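Local coordinates for protein probable enoyl-CoA hydratase/isomerase (Pseudomonas aeruginosa PAO1, PDB 5WYD) that probably works as an enoyl-CoA hydratase or isomerase of the crotonase family, with an implied role in biosynthesis of the diffusible signal factor, at residues W40-L45 against A95-E100; Q50-L55 against E103-F108; A114-Y119 against A140-P145; A136-Q141 against E192-S197. The protein carries 1 engineered substitution. One frame throughout, in Å; residues are numbered along the deposited sequence.

Interaction 1. Residues W40-L45 against A95-E100; sequences WDRDSL and ARRFGE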
loop_
_atom_site.group_PDB
_atom_site.type_symbol
_atom_site.label_atom_id
_atom_site.label_comp_id
_atom_site.label_asym_id
_atom_site.label_seq_id
_atom_site.Cartn_x
_atom_site.Cartn_y
_atom_site.Cartn_z
ATOM N N TRP A 40 19.763 1.505 28.186
ATOM C CA TRP A 40 20.465 1.051 26.989
ATOM C C TRP A 40 21.703 1.866 26.679
ATOM O O TRP A 40 21.752 3.077 26.913
ATOM C CB TRP A 40 19.562 1.086 25.765
ATOM C CG TRP A 40 18.626 0.000 25.766
ATOM C CD1 TRP A 40 17.319 0.061 26.075
ATOM C CD2 TRP A 40 18.929 -1.371 25.498
ATOM N NE1 TRP A 40 16.765 -1.190 25.991
ATOM C CE2 TRP A 40 17.741 -2.088 25.641
ATOM C CE3 TRP A 40 20.095 -2.060 25.155
ATOM C CZ2 TRP A 40 17.677 -3.466 25.444
ATOM C CZ3 TRP A 40 20.027 -3.427 24.963
ATOM C CH2 TRP A 40 18.830 -4.113 25.110
ATOM N N ASP A 41 22.678 1.191 26.084
ATOM C CA ASP A 41 23.952 1.772 25.726
ATOM C C ASP A 41 24.282 1.315 24.315
ATOM O O ASP A 41 23.702 0.352 23.805
ATOM C CB ASP A 41 25.007 1.307 26.749
ATOM C CG ASP A 41 26.386 1.882 26.516
ATOM O OD1 ASP A 41 26.643 2.472 25.443
ATOM O OD2 ASP A 41 27.230 1.710 27.427
ATOM N N ARG A 42 25.194 2.044 23.670
ATOM C CA ARG A 42 25.651 1.636 22.343
ATOM C C ARG A 42 26.272 0.254 22.360
ATOM O O ARG A 42 26.080 -0.541 21.429
ATOM C CB ARG A 42 26.720 2.571 21.844
ATOM C CG ARG A 42 27.541 1.919 20.744
ATOM C CD ARG A 42 28.669 2.774 20.420
ATOM N NE ARG A 42 28.245 4.091 20.053
ATOM C CZ ARG A 42 28.167 4.454 18.804
ATOM N NH1 ARG A 42 28.495 3.565 17.843
ATOM N NH2 ARG A 42 27.796 5.700 18.566
ATOM N N ASP A 43 27.090 -0.010 23.374
ATOM C CA ASP A 43 27.734 -1.308 23.483
ATOM C C ASP A 43 26.664 -2.380 23.604
ATOM O O ASP A 43 26.768 -3.455 22.998
ATOM C CB ASP A 43 28.692 -1.320 24.693
ATOM C CG ASP A 43 29.894 -2.281 24.534
ATOM O OD1 ASP A 43 29.891 -3.139 23.630
ATOM O OD2 ASP A 43 30.848 -2.177 25.338
ATOM N N SER A 44 25.612 -2.080 24.373
ATOM C CA SER A 44 24.493 -2.999 24.532
ATOM C C SER A 44 23.700 -3.183 23.234
ATOM O O SER A 44 23.380 -4.315 22.852
ATOM C CB SER A 44 23.613 -2.506 25.684
ATOM O OG SER A 44 23.194 -1.162 25.504
ATOM N N LEU A 45 23.401 -2.092 22.523
ATOM C CA LEU A 45 22.564 -2.192 21.328
ATOM C C LEU A 45 23.200 -3.030 20.228
ATOM O O LEU A 45 22.511 -3.826 19.576
ATOM C CB LEU A 45 22.231 -0.804 20.794
ATOM C CG LEU A 45 21.305 0.028 21.676
ATOM C CD1 LEU A 45 21.020 1.348 21.043
ATOM C CD2 LEU A 45 20.032 -0.723 21.855
ATOM N N ALA A 95 19.944 6.853 17.003
ATOM C CA ALA A 95 18.619 6.511 16.499
ATOM C C ALA A 95 18.687 5.298 15.567
ATOM O O ALA A 95 17.804 4.431 15.598
ATOM C CB ALA A 95 18.008 7.710 15.779
ATOM N N ARG A 96 19.734 5.222 14.737
ATOM C CA ARG A 96 19.905 4.085 13.839
ATOM C C ARG A 96 20.102 2.797 14.627
ATOM O O ARG A 96 19.475 1.773 14.324
ATOM C CB ARG A 96 21.090 4.370 12.912
ATOM C CG ARG A 96 21.413 3.327 11.869
ATOM C CD ARG A 96 20.438 3.332 10.719
ATOM N NE ARG A 96 20.706 2.188 9.880
ATOM C CZ ARG A 96 20.395 2.104 8.601
ATOM N NH1 ARG A 96 20.692 1.015 7.913
ATOM N NH2 ARG A 96 19.806 3.105 8.009
ATOM N N ARG A 97 20.915 2.861 15.689
ATOM C CA ARG A 97 21.216 1.690 16.504
ATOM C C ARG A 97 19.967 1.121 17.156
ATOM O O ARG A 97 19.787 -0.100 17.199
ATOM C CB ARG A 97 22.225 2.066 17.582
ATOM C CG ARG A 97 23.645 2.343 17.106
ATOM C CD ARG A 97 24.195 1.199 16.302
ATOM N NE ARG A 97 25.482 1.513 15.688
ATOM C CZ ARG A 97 25.639 2.010 14.463
ATOM N NH1 ARG A 97 26.865 2.250 14.007
ATOM N NH2 ARG A 97 24.584 2.280 13.698
ATOM N N PHE A 98 19.108 1.981 17.700
ATOM C CA PHE A 98 17.880 1.471 18.302
ATOM C C PHE A 98 17.031 0.776 17.267
ATOM O O PHE A 98 16.506 -0.316 17.504
ATOM C CB PHE A 98 17.044 2.583 18.927
ATOM C CG PHE A 98 17.408 2.906 20.343
ATOM C CD1 PHE A 98 17.093 2.025 21.350
ATOM C CD2 PHE A 98 17.973 4.124 20.678
ATOM C CE1 PHE A 98 17.391 2.296 22.662
ATOM C CE2 PHE A 98 18.255 4.427 22.000
ATOM C CZ PHE A 98 17.980 3.493 22.989
ATOM N N GLY A 99 16.878 1.401 16.107
ATOM C CA GLY A 99 16.056 0.795 15.088
ATOM C C GLY A 99 16.611 -0.544 14.659
ATOM O O GLY A 99 15.906 -1.548 14.664
ATOM N N GLU A 100 17.914 -0.592 14.391
ATOM C CA GLU A 100 18.524 -1.839 13.944
ATOM C C GLU A 100 18.396 -2.930 14.986
ATOM O O GLU A 100 17.995 -4.062 14.674
ATOM C CB GLU A 100 20.002 -1.628 13.612
ATOM C CG GLU A 100 20.304 -0.630 12.532
ATOM C CD GLU A 100 21.801 -0.441 12.347
ATOM O OE1 GLU A 100 22.596 -1.112 13.040
ATOM O OE2 GLU A 100 22.195 0.326 11.450
#

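Interaction 2. Residues Q50-L55 against E103-F108; sequences QLIEHL and EALRDF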
loop_
_atom_site.group_PDB
_atom_site.type_symbol
_atom_site.label_atom_id
_atom_site.label_comp_id
_atom_site.label_asym_id
_atom_site.label_seq_id
_atom_site.Cartn_x
_atom_site.Cartn_y
_atom_site.Cartn_z
ATOM N N GLN A 50 23.676 -8.190 17.300
ATOM C CA GLN A 50 24.538 -9.318 17.039
ATOM C C GLN A 50 24.015 -10.551 17.729
ATOM O O GLN A 50 23.952 -11.625 17.125
ATOM C CB GLN A 50 25.940 -8.988 17.511
ATOM C CG GLN A 50 26.575 -7.889 16.725
ATOM C CD GLN A 50 27.940 -7.574 17.232
ATOM O OE1 GLN A 50 28.344 -8.060 18.277
ATOM N NE2 GLN A 50 28.681 -6.794 16.476
ATOM N N LEU A 51 23.555 -10.400 18.963
ATOM C CA LEU A 51 23.102 -11.576 19.675
ATOM C C LEU A 51 21.954 -12.228 18.931
ATOM O O LEU A 51 22.004 -13.431 18.649
ATOM C CB LEU A 51 22.740 -11.195 21.102
ATOM C CG LEU A 51 22.299 -12.265 22.071
ATOM C CD1 LEU A 51 23.318 -13.375 22.075
ATOM C CD2 LEU A 51 22.336 -11.554 23.408
ATOM N N ILE A 52 21.021 -11.414 18.432
ATOM C CA ILE A 52 19.862 -11.947 17.713
ATOM C C ILE A 52 20.290 -12.727 16.487
ATOM O O ILE A 52 19.755 -13.805 16.205
ATOM C CB ILE A 52 18.916 -10.810 17.321
ATOM C CG1 ILE A 52 18.384 -10.120 18.556
ATOM C CG2 ILE A 52 17.760 -11.366 16.544
ATOM C CD1 ILE A 52 17.541 -11.041 19.417
ATOM N N GLU A 53 21.263 -12.205 15.747
ATOM C CA GLU A 53 21.722 -12.896 14.553
ATOM C C GLU A 53 22.348 -14.234 14.883
ATOM O O GLU A 53 22.177 -15.205 14.139
ATOM C CB GLU A 53 22.712 -12.043 13.800
ATOM C CG GLU A 53 22.164 -10.697 13.470
ATOM C CD GLU A 53 23.188 -9.869 12.774
ATOM O OE1 GLU A 53 24.306 -10.390 12.577
ATOM O OE2 GLU A 53 22.905 -8.696 12.469
ATOM N N HIS A 54 23.137 -14.290 15.953
ATOM C CA HIS A 54 23.715 -15.560 16.351
ATOM C C HIS A 54 22.617 -16.524 16.751
ATOM O O HIS A 54 22.671 -17.715 16.425
ATOM C CB HIS A 54 24.682 -15.329 17.507
ATOM C CG HIS A 54 25.998 -14.758 17.080
ATOM N ND1 HIS A 54 26.149 -13.426 16.764
ATOM C CD2 HIS A 54 27.224 -15.320 16.947
ATOM C CE1 HIS A 54 27.407 -13.195 16.435
ATOM N NE2 HIS A 54 28.082 -14.325 16.545
ATOM N N LEU A 55 21.611 -16.012 17.465
ATOM C CA LEU A 55 20.502 -16.841 17.911
ATOM C C LEU A 55 19.720 -17.384 16.725
ATOM O O LEU A 55 19.381 -18.578 16.670
ATOM C CB LEU A 55 19.600 -16.009 18.816
ATOM C CG LEU A 55 20.237 -15.505 20.107
ATOM C CD1 LEU A 55 19.220 -14.755 20.942
ATOM C CD2 LEU A 55 20.916 -16.624 20.889
ATOM N N GLU A 103 14.602 -3.789 15.638
ATOM C CA GLU A 103 14.060 -4.504 14.496
ATOM C C GLU A 103 14.621 -5.916 14.435
ATOM O O GLU A 103 13.905 -6.862 14.087
ATOM C CB GLU A 103 14.365 -3.724 13.243
ATOM C CG GLU A 103 13.590 -2.429 13.175
ATOM C CD GLU A 103 14.114 -1.574 12.070
ATOM O OE1 GLU A 103 13.579 -0.475 11.822
ATOM O OE2 GLU A 103 15.058 -2.045 11.419
ATOM N N ALA A 104 15.900 -6.082 14.772
ATOM C CA ALA A 104 16.463 -7.426 14.811
ATOM C C ALA A 104 15.726 -8.295 15.827
ATOM O O ALA A 104 15.414 -9.460 15.548
ATOM C CB ALA A 104 17.955 -7.370 15.128
ATOM N N LEU A 105 15.424 -7.735 17.004
ATOM C CA LEU A 105 14.699 -8.492 18.016
ATOM C C LEU A 105 13.322 -8.865 17.503
ATOM O O LEU A 105 12.906 -10.033 17.576
ATOM C CB LEU A 105 14.584 -7.645 19.286
ATOM C CG LEU A 105 13.631 -8.118 20.387
ATOM C CD1 LEU A 105 14.039 -9.498 20.881
ATOM C CD2 LEU A 105 13.431 -7.089 21.539
ATOM N N ARG A 106 12.653 -7.893 16.881
ATOM C CA ARG A 106 11.342 -8.107 16.301
ATOM C C ARG A 106 11.393 -9.180 15.233
ATOM O O ARG A 106 10.395 -9.855 14.974
ATOM C CB ARG A 106 10.850 -6.794 15.719
ATOM C CG ARG A 106 9.639 -6.930 14.853
ATOM C CD ARG A 106 9.281 -5.588 14.251
ATOM N NE ARG A 106 10.294 -5.049 13.360
ATOM C CZ ARG A 106 10.255 -5.180 12.044
ATOM N NH1 ARG A 106 9.254 -5.836 11.489
ATOM N NH2 ARG A 106 11.210 -4.653 11.288
ATOM N N ASP A 107 12.515 -9.297 14.552
ATOM C CA ASP A 107 12.672 -10.286 13.509
ATOM C C ASP A 107 13.273 -11.603 14.004
ATOM O O ASP A 107 13.632 -12.444 13.175
ATOM C CB ASP A 107 13.523 -9.706 12.390
ATOM C CG ASP A 107 12.806 -8.630 11.639
ATOM O OD1 ASP A 107 11.592 -8.450 11.863
ATOM O OD2 ASP A 107 13.462 -7.943 10.833
ATOM N N PHE A 108 13.427 -11.798 15.317
ATOM C CA PHE A 108 13.957 -13.073 15.778
ATOM C C PHE A 108 13.032 -14.182 15.291
ATOM O O PHE A 108 11.809 -14.079 15.425
ATOM C CB PHE A 108 14.077 -13.070 17.304
ATOM C CG PHE A 108 14.372 -14.425 17.883
ATOM C CD1 PHE A 108 15.338 -15.221 17.331
ATOM C CD2 PHE A 108 13.712 -14.879 18.997
ATOM C CE1 PHE A 108 15.611 -16.476 17.848
ATOM C CE2 PHE A 108 13.988 -16.135 19.518
ATOM C CZ PHE A 108 14.932 -16.920 18.944
#

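Interaction 3. Residues A114-Y119 against A140-P145; sequences AAINGY and AQMALP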
loop_
_atom_site.group_PDB
_atom_site.type_symbol
_atom_site.label_atom_id
_atom_site.label_comp_id
_atom_site.label_asym_id
_atom_site.label_seq_id
_atom_site.Cartn_x
_atom_site.Cartn_y
_atom_site.Cartn_z
ATOM N N ALA A 114 8.906 -10.867 26.560
ATOM C CA ALA A 114 9.445 -9.769 27.340
ATOM C C ALA A 114 8.934 -9.900 28.760
ATOM O O ALA A 114 7.728 -9.814 28.991
ATOM C CB ALA A 114 8.995 -8.444 26.750
ATOM N N ALA A 115 9.846 -10.095 29.705
ATOM C CA ALA A 115 9.496 -10.232 31.111
ATOM C C ALA A 115 9.826 -8.930 31.823
ATOM O O ALA A 115 10.991 -8.659 32.118
ATOM C CB ALA A 115 10.261 -11.403 31.722
ATOM N N ILE A 116 8.795 -8.205 32.219
ATOM C CA ILE A 116 8.930 -6.881 32.803
ATOM C C ILE A 116 8.984 -7.025 34.319
ATOM O O ILE A 116 7.961 -7.155 34.991
ATOM C CB ILE A 116 7.786 -5.969 32.367
ATOM C CG1 ILE A 116 7.707 -5.941 30.838
ATOM C CG2 ILE A 116 7.984 -4.581 32.971
ATOM C CD1 ILE A 116 6.595 -5.106 30.285
ATOM N N ASN A 117 10.182 -6.975 34.870
ATOM C CA ASN A 117 10.325 -7.055 36.308
ATOM C C ASN A 117 10.487 -5.689 36.949
ATOM O O ASN A 117 10.421 -5.595 38.170
ATOM C CB ASN A 117 11.486 -7.995 36.678
ATOM C CG ASN A 117 12.809 -7.574 36.077
ATOM O OD1 ASN A 117 12.863 -6.745 35.174
ATOM N ND2 ASN A 117 13.898 -8.126 36.612
ATOM N N GLY A 118 10.657 -4.631 36.165
ATOM C CA GLY A 118 10.886 -3.308 36.717
ATOM C C GLY A 118 10.307 -2.195 35.863
ATOM O O GLY A 118 9.502 -2.441 34.963
ATOM N N TYR A 119 10.694 -0.942 36.179
ATOM C CA TYR A 119 10.240 0.186 35.358
ATOM C C TYR A 119 10.703 -0.018 33.939
ATOM O O TYR A 119 11.890 -0.255 33.698
ATOM C CB TYR A 119 10.791 1.534 35.819
ATOM C CG TYR A 119 10.213 2.029 37.069
ATOM C CD1 TYR A 119 10.541 1.434 38.243
ATOM C CD2 TYR A 119 9.341 3.095 37.086
ATOM C CE1 TYR A 119 10.029 1.856 39.393
ATOM C CE2 TYR A 119 8.816 3.535 38.271
ATOM C CZ TYR A 119 9.184 2.894 39.427
ATOM O OH TYR A 119 8.673 3.289 40.634
ATOM N N ALA A 140 5.272 -2.868 37.932
ATOM C CA ALA A 140 5.933 -2.142 36.862
ATOM C C ALA A 140 5.020 -1.097 36.241
ATOM O O ALA A 140 3.808 -1.293 36.127
ATOM C CB ALA A 140 6.415 -3.125 35.795
ATOM N N GLN A 141 5.614 0.051 35.922
ATOM C CA GLN A 141 4.956 1.149 35.242
ATOM C C GLN A 141 5.688 1.417 33.947
ATOM O O GLN A 141 6.920 1.516 33.927
ATOM C CB GLN A 141 4.899 2.413 36.085
ATOM C CG GLN A 141 4.000 2.332 37.291
ATOM C CD GLN A 141 4.081 3.585 38.111
ATOM O OE1 GLN A 141 5.038 4.348 37.984
ATOM N NE2 GLN A 141 3.058 3.843 38.922
ATOM N N MET A 142 4.923 1.532 32.874
ATOM C CA MET A 142 5.462 1.721 31.540
ATOM C C MET A 142 4.904 2.973 30.898
ATOM O O MET A 142 3.687 3.151 30.835
ATOM C CB MET A 142 5.143 0.519 30.679
ATOM C CG MET A 142 5.582 -0.753 31.299
ATOM S SD MET A 142 4.395 -2.000 30.869
ATOM C CE MET A 142 2.970 -1.453 31.827
ATOM N N ALA A 143 5.794 3.810 30.395
ATOM C CA ALA A 143 5.369 5.016 29.723
ATOM C C ALA A 143 6.469 5.463 28.793
ATOM O O ALA A 143 7.576 4.910 28.782
ATOM C CB ALA A 143 5.033 6.132 30.701
ATOM N N LEU A 144 6.090 6.367 27.907
ATOM C CA LEU A 144 7.073 7.036 27.075
ATOM C C LEU A 144 7.212 8.478 27.538
ATOM O O LEU A 144 6.317 9.300 27.278
ATOM C CB LEU A 144 6.672 6.969 25.604
ATOM C CG LEU A 144 6.590 5.539 25.056
ATOM C CD1 LEU A 144 6.197 5.544 23.595
ATOM C CD2 LEU A 144 7.895 4.760 25.256
ATOM N N PRO A 145 8.332 8.844 28.153
ATOM C CA PRO A 145 8.519 10.202 28.679
ATOM C C PRO A 145 9.379 11.066 27.770
ATOM O O PRO A 145 9.741 12.177 28.170
ATOM C CB PRO A 145 9.286 9.936 29.979
ATOM C CG PRO A 145 10.148 8.729 29.608
ATOM C CD PRO A 145 9.315 7.888 28.684
#

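Interaction 4. Residues A136-Q141 against E192-S197; sequences AERQAQ and EQVVDS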
loop_
_atom_site.group_PDB
_atom_site.type_symbol
_atom_site.label_atom_id
_atom_site.label_comp_id
_atom_site.label_asym_id
_atom_site.label_seq_id
_atom_site.Cartn_x
_atom_site.Cartn_y
_atom_site.Cartn_z
ATOM N N ALA A 136 4.215 -8.995 32.662
ATOM C CA ALA A 136 4.646 -7.976 33.609
ATOM C C ALA A 136 4.174 -8.252 35.034
ATOM O O ALA A 136 3.097 -8.814 35.269
ATOM C CB ALA A 136 4.159 -6.583 33.189
ATOM N N GLU A 137 5.048 -7.863 35.971
ATOM C CA GLU A 137 4.826 -7.833 37.403
ATOM C C GLU A 137 3.885 -6.679 37.723
ATOM O O GLU A 137 3.913 -5.641 37.062
ATOM C CB GLU A 137 6.155 -7.655 38.122
ATOM C CG GLU A 137 7.136 -8.797 37.926
ATOM C CD GLU A 137 8.452 -8.548 38.633
ATOM O OE1 GLU A 137 9.334 -9.431 38.596
ATOM O OE2 GLU A 137 8.610 -7.459 39.218
ATOM N N ARG A 138 3.048 -6.853 38.743
ATOM C CA ARG A 138 1.991 -5.877 38.956
ATOM C C ARG A 138 2.543 -4.474 39.127
ATOM O O ARG A 138 1.910 -3.496 38.711
ATOM C CB ARG A 138 1.175 -6.287 40.158
ATOM C CG ARG A 138 0.886 -7.740 40.155
ATOM C CD ARG A 138 -0.265 -7.996 41.049
ATOM N NE ARG A 138 -0.142 -7.176 42.244
ATOM C CZ ARG A 138 0.607 -7.508 43.288
ATOM N NH1 ARG A 138 1.297 -8.641 43.271
ATOM N NH2 ARG A 138 0.664 -6.712 44.345
ATOM N N GLN A 139 3.721 -4.359 39.728
ATOM C CA GLN A 139 4.241 -3.056 40.127
ATOM C C GLN A 139 4.782 -2.226 38.979
ATOM O O GLN A 139 4.812 -0.993 39.074
ATOM C CB GLN A 139 5.321 -3.242 41.173
ATOM C CG GLN A 139 6.646 -3.822 40.687
ATOM C CD GLN A 139 6.562 -5.295 40.471
ATOM O OE1 GLN A 139 5.491 -5.890 40.561
ATOM N NE2 GLN A 139 7.701 -5.917 40.255
ATOM N N ALA A 140 5.272 -2.868 37.932
ATOM C CA ALA A 140 5.933 -2.142 36.862
ATOM C C ALA A 140 5.020 -1.097 36.241
ATOM O O ALA A 140 3.808 -1.293 36.127
ATOM C CB ALA A 140 6.415 -3.125 35.795
ATOM N N GLN A 141 5.614 0.051 35.922
ATOM C CA GLN A 141 4.956 1.149 35.242
ATOM C C GLN A 141 5.688 1.417 33.947
ATOM O O GLN A 141 6.920 1.516 33.927
ATOM C CB GLN A 141 4.899 2.413 36.085
ATOM C CG GLN A 141 4.000 2.332 37.291
ATOM C CD GLN A 141 4.081 3.585 38.111
ATOM O OE1 GLN A 141 5.038 4.348 37.984
ATOM N NE2 GLN A 141 3.058 3.843 38.922
ATOM N N GLU A 192 0.024 -8.938 27.616
ATOM C CA GLU A 192 -0.809 -10.134 27.545
ATOM C C GLU A 192 -1.119 -10.720 28.919
ATOM O O GLU A 192 -2.166 -11.344 29.097
ATOM C CB GLU A 192 -0.183 -11.186 26.637
ATOM C CG GLU A 192 -0.186 -10.758 25.191
ATOM C CD GLU A 192 0.685 -9.566 24.951
ATOM O OE1 GLU A 192 1.851 -9.647 25.400
ATOM O OE2 GLU A 192 0.191 -8.546 24.400
ATOM N N GLN A 193 -0.170 -10.677 29.852
ATOM C CA GLN A 193 -0.393 -11.243 31.186
ATOM C C GLN A 193 0.226 -10.383 32.288
ATOM O O GLN A 193 1.224 -9.692 32.074
ATOM C CB GLN A 193 0.158 -12.680 31.276
ATOM C CG GLN A 193 0.196 -13.241 32.684
ATOM C CD GLN A 193 0.804 -14.605 32.746
ATOM O OE1 GLN A 193 1.139 -15.187 31.713
ATOM N NE2 GLN A 193 1.000 -15.120 33.965
ATOM N N VAL A 194 -0.359 -10.475 33.494
ATOM C CA VAL A 194 0.123 -9.797 34.697
ATOM C C VAL A 194 0.537 -10.883 35.674
ATOM O O VAL A 194 -0.109 -11.934 35.763
ATOM C CB VAL A 194 -0.917 -8.869 35.367
ATOM C CG1 VAL A 194 -0.406 -8.381 36.731
ATOM C CG2 VAL A 194 -1.244 -7.717 34.479
ATOM N N VAL A 195 1.655 -10.665 36.351
ATOM C CA VAL A 195 2.159 -11.660 37.274
ATOM C C VAL A 195 2.516 -11.020 38.614
ATOM O O VAL A 195 2.711 -9.807 38.734
ATOM C CB VAL A 195 3.353 -12.385 36.643
ATOM C CG1 VAL A 195 4.608 -11.569 36.838
ATOM C CG2 VAL A 195 3.469 -13.801 37.178
ATOM N N ASP A 196 2.571 -11.863 39.633
ATOM C CA ASP A 196 2.943 -11.419 40.962
ATOM C C ASP A 196 4.412 -10.997 40.970
ATOM O O ASP A 196 5.215 -11.477 40.170
ATOM C CB ASP A 196 2.663 -12.548 41.942
ATOM C CG ASP A 196 2.617 -12.084 43.342
ATOM O OD1 ASP A 196 2.663 -10.854 43.545
ATOM O OD2 ASP A 196 2.499 -12.958 44.227
ATOM N N SER A 197 4.771 -10.103 41.889
ATOM C CA SER A 197 6.132 -9.568 41.882
ATOM C C SER A 197 7.184 -10.672 41.961
ATOM O O SER A 197 7.074 -11.603 42.768
ATOM C CB SER A 197 6.333 -8.588 43.033
ATOM O OG SER A 197 5.370 -7.553 43.014
#

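Interaction 1. Residues W40-L45 against A95-E100
L45, in the first turn of helix 42-57, stands across from R97 in the middle of helix 88-106, and the two CA atoms come within 6.3 Å. W40 lies just ahead of that first turn, where D41 is the N-cap residue: its carboxylate accepts weakly from the amide of D43. No hydrogen bond links the two segments, so shape and ring contacts carry the contact. L45 brings both methyls to the rings. L45 CD1 sits almost exactly over the middle of the F98 ring, 3.9 Å from its centroid and 6° off the normal, a textbook CH-pi contact. L45 CD2 lies above one face of the W40 indole, displaced toward its rim, and also touches the CD1/CE1 side of F98. L45 CD1 rests 3.7 Å from R97 CB as well. The two rings meet directly: F98, its CG anti to the carbonyl carbon (chi1 -87°), turns its edge toward the face of the five-membered ring of W40 in an offset edge-to-face pair, planes at 81°, while W40 CB lies 4.0 Å from F98 CE1. At the outer margin R42 NH1 and R97 NE, like charges, stand 4.2 Å apart. Their repulsion is probably eased by E93, which forms a salt bridge with R42, whereas R97 NE is buried here without a polar partner. Away from the seam, R96 NE forms a salt bridge with E100 OE2, and R96 NH2 reaches E243 and D247 of a third subunit. Such a leucine between two aromatic rings joins two helices of the crotonase fold, one of them also bearing on the subunit interface.

Interaction 2. Residues Q50-L55 against E103-F108
I52 is the main bump here, pushed toward the last turn of helix 88-106, with its CA 6.2 Å from that of L105. The pair belongs to the helical layer laid over the central sheet of the crotonase fold; helix 42-57 offers the projection, while the end of helix 88-106 and the residue soon after it, F108, offer the hollow. That hollow is shaped by the small side chain of A104, the backbone of L105 and the CB of F108. CG1 of I52 lies 4.1 Å from L105 CA, its CD1 meets CD1 of L105, and its CB faces A104 CB at 4.2 Å. A104 is short enough to let the isoleucine settle close to the backbone. One turn on, L55 uses its CB to lean on the ring of F108. F108 lies just past the end of its helix; its CG is anti to the backbone N (chi1 169°), and the ring's CE1 meets L55 CB at 4.1 Å. Beneath the seam, L64 of strand 63-68 touches I52, L55, L105 and F108, tying both helices to the sheet. The closest approach is that of I52 CG2, which comes to 3.2 Å from A104 O and 4.1 Å from F108 CB.

Interaction 3. Residues A114-Y119 against A140-P145
I116, the last residue of strand 111-116, meets A140 and M142 with two different branches of one side chain. Its CG2, anti to the backbone N, touches A140 CB at 3.5 Å. The other branch runs beside the backbone N and then straight on (chi2 178°), carrying CD1 out to M142 SD at 3.9 Å. M142 answers with a bent chain: its chi2 of 145° is not cleanly staggered, and a further bend at chi3 swings CE round. The single methyl of A140 is shared, since it also lies 3.3 Å from G118 O, where the chain turns out of the strand. N117, in the same turn, points away from this contact and donates from ND2 to G68 O. The chain then passes into strand 119-121, which pairs with the weakly bonded strand 142-143 in a two-stranded parallel sheet beside the main one, a layout that fits the repeated beta-beta-alpha turns of the crotonase superhelix. Y119 and Q141 extend side by side in the same direction from these neighbouring segments. The glutamine is extended beyond CG and brings OE1 to 3.9 Å from Y119 CE2, its amide plane standing 83° from the phenol ring. The touch is a single van der Waals approach, and no hydrogen bond crosses between the segments. Y119 also meets the ring of F73 and touches K72, and its side chain comes to about 5 Å from the bound pentanedial; Q141 rests on R179, which with K72 and F73 lines the pocket of that ligand.

Interaction 4. Residues A136-Q141 against E192-S197
A136 and E137 pair in parallel with V194 and V195, their CA atoms 5.0 Å apart at A136 and V194, and the touching parts, taken end to end, run 43° apart. Two backbone bonds knit the ladder: A136 N gives to Q193 O at 3.1 Å, and V195 N gives to A136 O at 2.6 Å. A third, from R138 N to V195 O, is weak and strongly bent, as expected where strand 133-137 breaks into a type I turn running from E137 to A140. Side chains then take over. R138 lays its CG on V194 CG1, 3.7 Å away, the two chains crossing at about a right angle. A bend at chi3 (-41°) sets the direction of NE, and the guanidinium beyond it lies alongside D196. There R138 NH1 makes a salt bridge with D196 OD1 at 2.6 Å; the oxygen sits at the guanidinium edge, though the carboxylate plane is turned 44° away. The same OD1 also receives a weak bond from S197 N. S197 OG donates to Q139 OE1 at 3.0 Å, from above the amide carbonyl plane. On the opposite face from V194, E137 CG meets V195 CG1 at 3.9 Å. Strand 193-195 is the outermost of the main sheet within this chain, with helix 182-188 packed on V194 and helix 200-211 touching V195 and E137 through A200, while strand 111-116 flanks 133-137 on its other side.

Overall arrangement
Interactions 1 and 2 lie along one helix pair, 42-57 with 88-106, their centres about 13 Å apart and their four segments alternating along the chain. Interactions 3 and 4 follow later in the chain, with centres about 9 Å apart; they share A140 and Q141 and meet through neighbouring strands 111-116 and 133-137. Interactions 2 and 3 fall on opposite sides of the chain's centre, about 21 Å apart between centres, yet helix 88-106 leads on to strand 111-116. The chain thus moves from a helical layer, which in interactions 1 and 2 reaches a second subunit, to the ligand pocket beside interaction 3 and the sheet edge at interaction 4.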